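Local atomic coordinates of AGR_L_2016p (Agrobacterium tumefaciens, PDB entry 2GVH), a protein that probably hydrolyses the thioester bond of acyl-CoA molecules, as a thioesterase built from two hot-dog domains in one chain. Residues B[158-166]-B[185-196]. Residues are numbered along the deposited sequence; the frame is centred on the assembly and turned at random.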
loop_
_atom_site.group_PDB
_atom_site.type_symbol
_atom_site.label_atom_id
_atom_site.label_comp_id
_atom_site.label_asym_id
_atom_site.label_seq_id
_atom_site.Cartn_x
_atom_site.Cartn_y
_atom_site.Cartn_z
ATOM N N ASP B 158 12.278 -27.212 -11.519
ATOM C CA ASP B 158 13.186 -26.070 -11.623
ATOM C C ASP B 158 12.287 -24.814 -11.649
ATOM O O ASP B 158 12.762 -23.663 -11.611
ATOM C CB ASP B 158 14.070 -26.187 -12.880
ATOM N N ALA B 159 10.976 -25.058 -11.707
ATOM C CA ALA B 159 9.969 -23.998 -11.777
ATOM C C ALA B 159 9.608 -23.453 -10.406
ATOM O O ALA B 159 9.254 -24.225 -9.493
ATOM C CB ALA B 159 8.708 -24.514 -12.464
ATOM N N VAL B 160 9.712 -22.133 -10.276
ATOM C CA VAL B 160 9.101 -21.387 -9.186
ATOM C C VAL B 160 7.570 -21.470 -9.221
ATOM O O VAL B 160 6.981 -21.146 -10.250
ATOM C CB VAL B 160 9.403 -19.847 -9.334
ATOM C CG1 VAL B 160 8.993 -19.164 -8.128
ATOM C CG2 VAL B 160 10.891 -19.597 -9.555
ATOM N N THR B 161 6.939 -21.834 -8.099
ATOM C CA THR B 161 5.472 -21.805 -7.946
ATOM C C THR B 161 5.164 -20.933 -6.738
ATOM O O THR B 161 5.483 -21.315 -5.631
ATOM C CB THR B 161 4.933 -23.210 -7.603
ATOM O OG1 THR B 161 5.244 -24.104 -8.673
ATOM C CG2 THR B 161 3.391 -23.209 -7.282
HETATM N N MSE B 162 4.562 -19.758 -6.917
HETATM C CA MSE B 162 4.335 -18.865 -5.770
HETATM C C MSE B 162 2.932 -18.293 -5.745
HETATM O O MSE B 162 2.343 -18.062 -6.798
HETATM C CB MSE B 162 5.383 -17.772 -5.735
HETATM C CG MSE B 162 5.140 -16.651 -6.763
HETATM SE SE MSE B 162 6.718 -15.363 -6.878
HETATM C CE MSE B 162 7.578 -16.480 -7.685
ATOM N N VAL B 163 2.397 -18.057 -4.550
ATOM C CA VAL B 163 1.048 -17.485 -4.406
ATOM C C VAL B 163 1.072 -16.119 -3.708
ATOM O O VAL B 163 2.063 -15.719 -3.138
ATOM C CB VAL B 163 0.068 -18.421 -3.656
ATOM C CG1 VAL B 163 0.106 -19.820 -4.196
ATOM C CG2 VAL B 163 0.395 -18.435 -2.211
ATOM N N GLU B 164 -0.045 -15.424 -3.771
ATOM C CA GLU B 164 -0.242 -14.167 -3.065
ATOM C C GLU B 164 -1.750 -13.977 -3.034
ATOM O O GLU B 164 -2.477 -14.553 -3.859
ATOM C CB GLU B 164 0.433 -12.995 -3.796
ATOM C CG GLU B 164 0.398 -11.633 -3.049
ATOM C CD GLU B 164 0.655 -11.724 -1.535
ATOM O OE1 GLU B 164 -0.268 -12.103 -0.780
ATOM O OE2 GLU B 164 1.779 -11.406 -1.104
ATOM N N ILE B 165 -2.228 -13.182 -2.092
ATOM C CA ILE B 165 -3.648 -12.877 -2.048
ATOM C C ILE B 165 -3.889 -11.660 -2.897
ATOM O O ILE B 165 -2.974 -10.868 -3.100
ATOM C CB ILE B 165 -4.081 -12.603 -0.631
ATOM C CG1 ILE B 165 -4.157 -13.919 0.112
ATOM C CG2 ILE B 165 -5.455 -11.954 -0.592
ATOM C CD1 ILE B 165 -3.962 -13.754 1.570
ATOM N N VAL B 166 -5.102 -11.539 -3.425
ATOM C CA VAL B 166 -5.554 -10.364 -4.155
ATOM C C VAL B 166 -6.075 -9.317 -3.154
ATOM O O VAL B 166 -7.023 -9.561 -2.410
ATOM C CB VAL B 166 -6.638 -10.731 -5.223
ATOM C CG1 VAL B 166 -7.192 -9.485 -5.942
ATOM C CG2 VAL B 166 -6.082 -11.671 -6.266
ATOM N N TYR B 185 2.509 -9.159 -10.961
ATOM C CA TYR B 185 2.822 -10.358 -10.220
ATOM C C TYR B 185 3.576 -11.341 -11.125
ATOM O O TYR B 185 4.538 -11.980 -10.699
ATOM C CB TYR B 185 1.571 -10.955 -9.591
ATOM C CG TYR B 185 1.873 -12.082 -8.635
ATOM C CD1 TYR B 185 2.418 -11.832 -7.368
ATOM C CD2 TYR B 185 1.653 -13.403 -9.001
ATOM C CE1 TYR B 185 2.726 -12.878 -6.472
ATOM C CE2 TYR B 185 1.954 -14.440 -8.129
ATOM C CZ TYR B 185 2.492 -14.191 -6.879
ATOM O OH TYR B 185 2.766 -15.287 -6.051
HETATM N N MSE B 186 3.231 -11.381 -12.397
HETATM C CA MSE B 186 3.875 -12.331 -13.257
HETATM C C MSE B 186 5.304 -11.928 -13.444
HETATM O O MSE B 186 6.182 -12.769 -13.519
HETATM C CB MSE B 186 3.173 -12.422 -14.598
HETATM C CG MSE B 186 1.812 -12.995 -14.503
HETATM SE SE MSE B 186 0.884 -12.719 -16.199
HETATM C CE MSE B 186 1.501 -14.335 -17.141
ATOM N N THR B 187 5.530 -10.640 -13.526
ATOM C CA THR B 187 6.842 -10.097 -13.672
ATOM C C THR B 187 7.678 -10.360 -12.437
ATOM O O THR B 187 8.787 -10.855 -12.543
ATOM C CB THR B 187 6.772 -8.574 -13.951
ATOM O OG1 THR B 187 5.906 -8.360 -15.055
ATOM C CG2 THR B 187 8.132 -8.038 -14.345
ATOM N N LYS B 188 7.174 -10.006 -11.265
ATOM C CA LYS B 188 7.776 -10.478 -10.002
ATOM C C LYS B 188 8.230 -11.950 -10.118
ATOM O O LYS B 188 9.395 -12.244 -9.913
ATOM C CB LYS B 188 6.812 -10.313 -8.847
ATOM C CG LYS B 188 7.465 -10.453 -7.504
ATOM C CD LYS B 188 6.437 -10.452 -6.432
ATOM C CE LYS B 188 6.840 -9.559 -5.283
ATOM N NZ LYS B 188 5.679 -9.525 -4.345
ATOM N N ALA B 189 7.335 -12.857 -10.487
ATOM C CA ALA B 189 7.765 -14.263 -10.626
ATOM C C ALA B 189 8.884 -14.437 -11.669
ATOM O O ALA B 189 9.804 -15.209 -11.478
ATOM C CB ALA B 189 6.571 -15.198 -10.911
ATOM N N ALA B 190 8.848 -13.674 -12.746
ATOM C CA ALA B 190 9.905 -13.741 -13.753
ATOM C C ALA B 190 11.236 -13.222 -13.187
ATOM O O ALA B 190 12.308 -13.750 -13.470
ATOM C CB ALA B 190 9.526 -12.927 -14.946
ATOM N N PHE B 191 11.171 -12.175 -12.379
ATOM C CA PHE B 191 12.366 -11.685 -11.730
ATOM C C PHE B 191 12.959 -12.742 -10.814
ATOM O O PHE B 191 14.143 -12.972 -10.827
ATOM C CB PHE B 191 12.045 -10.430 -10.936
ATOM C CG PHE B 191 13.187 -9.958 -10.131
ATOM C CD1 PHE B 191 13.524 -10.601 -8.937
ATOM C CD2 PHE B 191 13.978 -8.925 -10.577
ATOM C CE1 PHE B 191 14.617 -10.208 -8.192
ATOM C CE2 PHE B 191 15.064 -8.515 -9.825
ATOM C CZ PHE B 191 15.388 -9.157 -8.637
ATOM N N VAL B 192 12.119 -13.411 -10.030
ATOM C CA VAL B 192 12.578 -14.439 -9.113
ATOM C C VAL B 192 13.303 -15.558 -9.871
ATOM O O VAL B 192 14.488 -15.764 -9.658
ATOM C CB VAL B 192 11.396 -14.993 -8.266
ATOM C CG1 VAL B 192 11.740 -16.361 -7.582
ATOM C CG2 VAL B 192 10.927 -13.954 -7.259
ATOM N N ALA B 193 12.613 -16.263 -10.759
ATOM C CA ALA B 193 13.225 -17.327 -11.586
ATOM C C ALA B 193 14.493 -16.938 -12.343
ATOM O O ALA B 193 15.494 -17.650 -12.259
ATOM C CB ALA B 193 12.212 -17.896 -12.573
ATOM N N ALA B 194 14.461 -15.838 -13.099
ATOM C CA ALA B 194 15.699 -15.296 -13.730
ATOM C C ALA B 194 16.849 -15.137 -12.763
ATOM O O ALA B 194 17.944 -15.637 -12.994
ATOM C CB ALA B 194 15.442 -13.912 -14.413
ATOM N N SER B 195 16.582 -14.445 -11.667
ATOM C CA SER B 195 17.646 -14.034 -10.745
ATOM C C SER B 195 18.224 -15.221 -10.047
ATOM O O SER B 195 19.429 -15.341 -9.897
ATOM C CB SER B 195 17.118 -13.040 -9.723
ATOM O OG SER B 195 18.109 -12.797 -8.762
ATOM N N ARG B 196 17.351 -16.111 -9.624
ATOM C CA ARG B 196 17.786 -17.416 -9.086
ATOM C C ARG B 196 18.679 -18.143 -10.059
ATOM O O ARG B 196 19.700 -18.663 -9.664
ATOM C CB ARG B 196 16.594 -18.291 -8.671
ATOM C CG ARG B 196 16.024 -17.879 -7.314
ATOM C CD ARG B 196 14.859 -18.737 -6.913
ATOM N NE ARG B 196 14.381 -18.486 -5.552
ATOM C CZ ARG B 196 13.309 -19.080 -5.032
ATOM N NH1 ARG B 196 12.598 -19.942 -5.755
ATOM N NH2 ARG B 196 12.937 -18.831 -3.786
#
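The ring of Y185 leans against strand 160-165, with the carbonyl O of M162 at its edge and in its plane. Three strand groups approach the ring obliquely: CB of E164, 3.5 Å from Y185 CE1; the carbonyl carbon of V163; and the side chain of selenomethionine M162. The last makes a Met-aromatic contact, its selenium 5.1 Å from the ring centroid and 39° off the normal. The guanidinium of R196 carries CG1 of V192 over one face, displaced from its centre, while CG2 of V160 reaches it obliquely.

M162 and Y185 run alongside one another, pointing opposite ways: the ring toward the strand, the selenomethionine toward the helix. The M162 chain bends at its last torsion (chi3 74°), which carries CE along the helix to 3.6 Å from CB of A189 and toward CB of V192. Farther along, V160 splits its branches: CG2 rests 3.7 Å from CB of A193, and both methyls meet CG1 of V192. The axes of the two segments approach to 9.3 Å, at 144° between their directions, with A189 and A193 facing the strand.

This is the second hot-dog domain of the chain: helix 179-198 is the sausage, and strand 160-165 pairs with strand 220-231 of the wrapping sheet; V163 also bonds through its backbone to R30 of strand 29-35, linking the two hot-dog sheets. E164 turns its carboxylate away to I165 N and, by a salt bridge, R57; R196 NH2 forms a salt bridge with E92. These charges find partners beyond the helix-strand seam, whose stretch from A189 to A193 packs by dispersion.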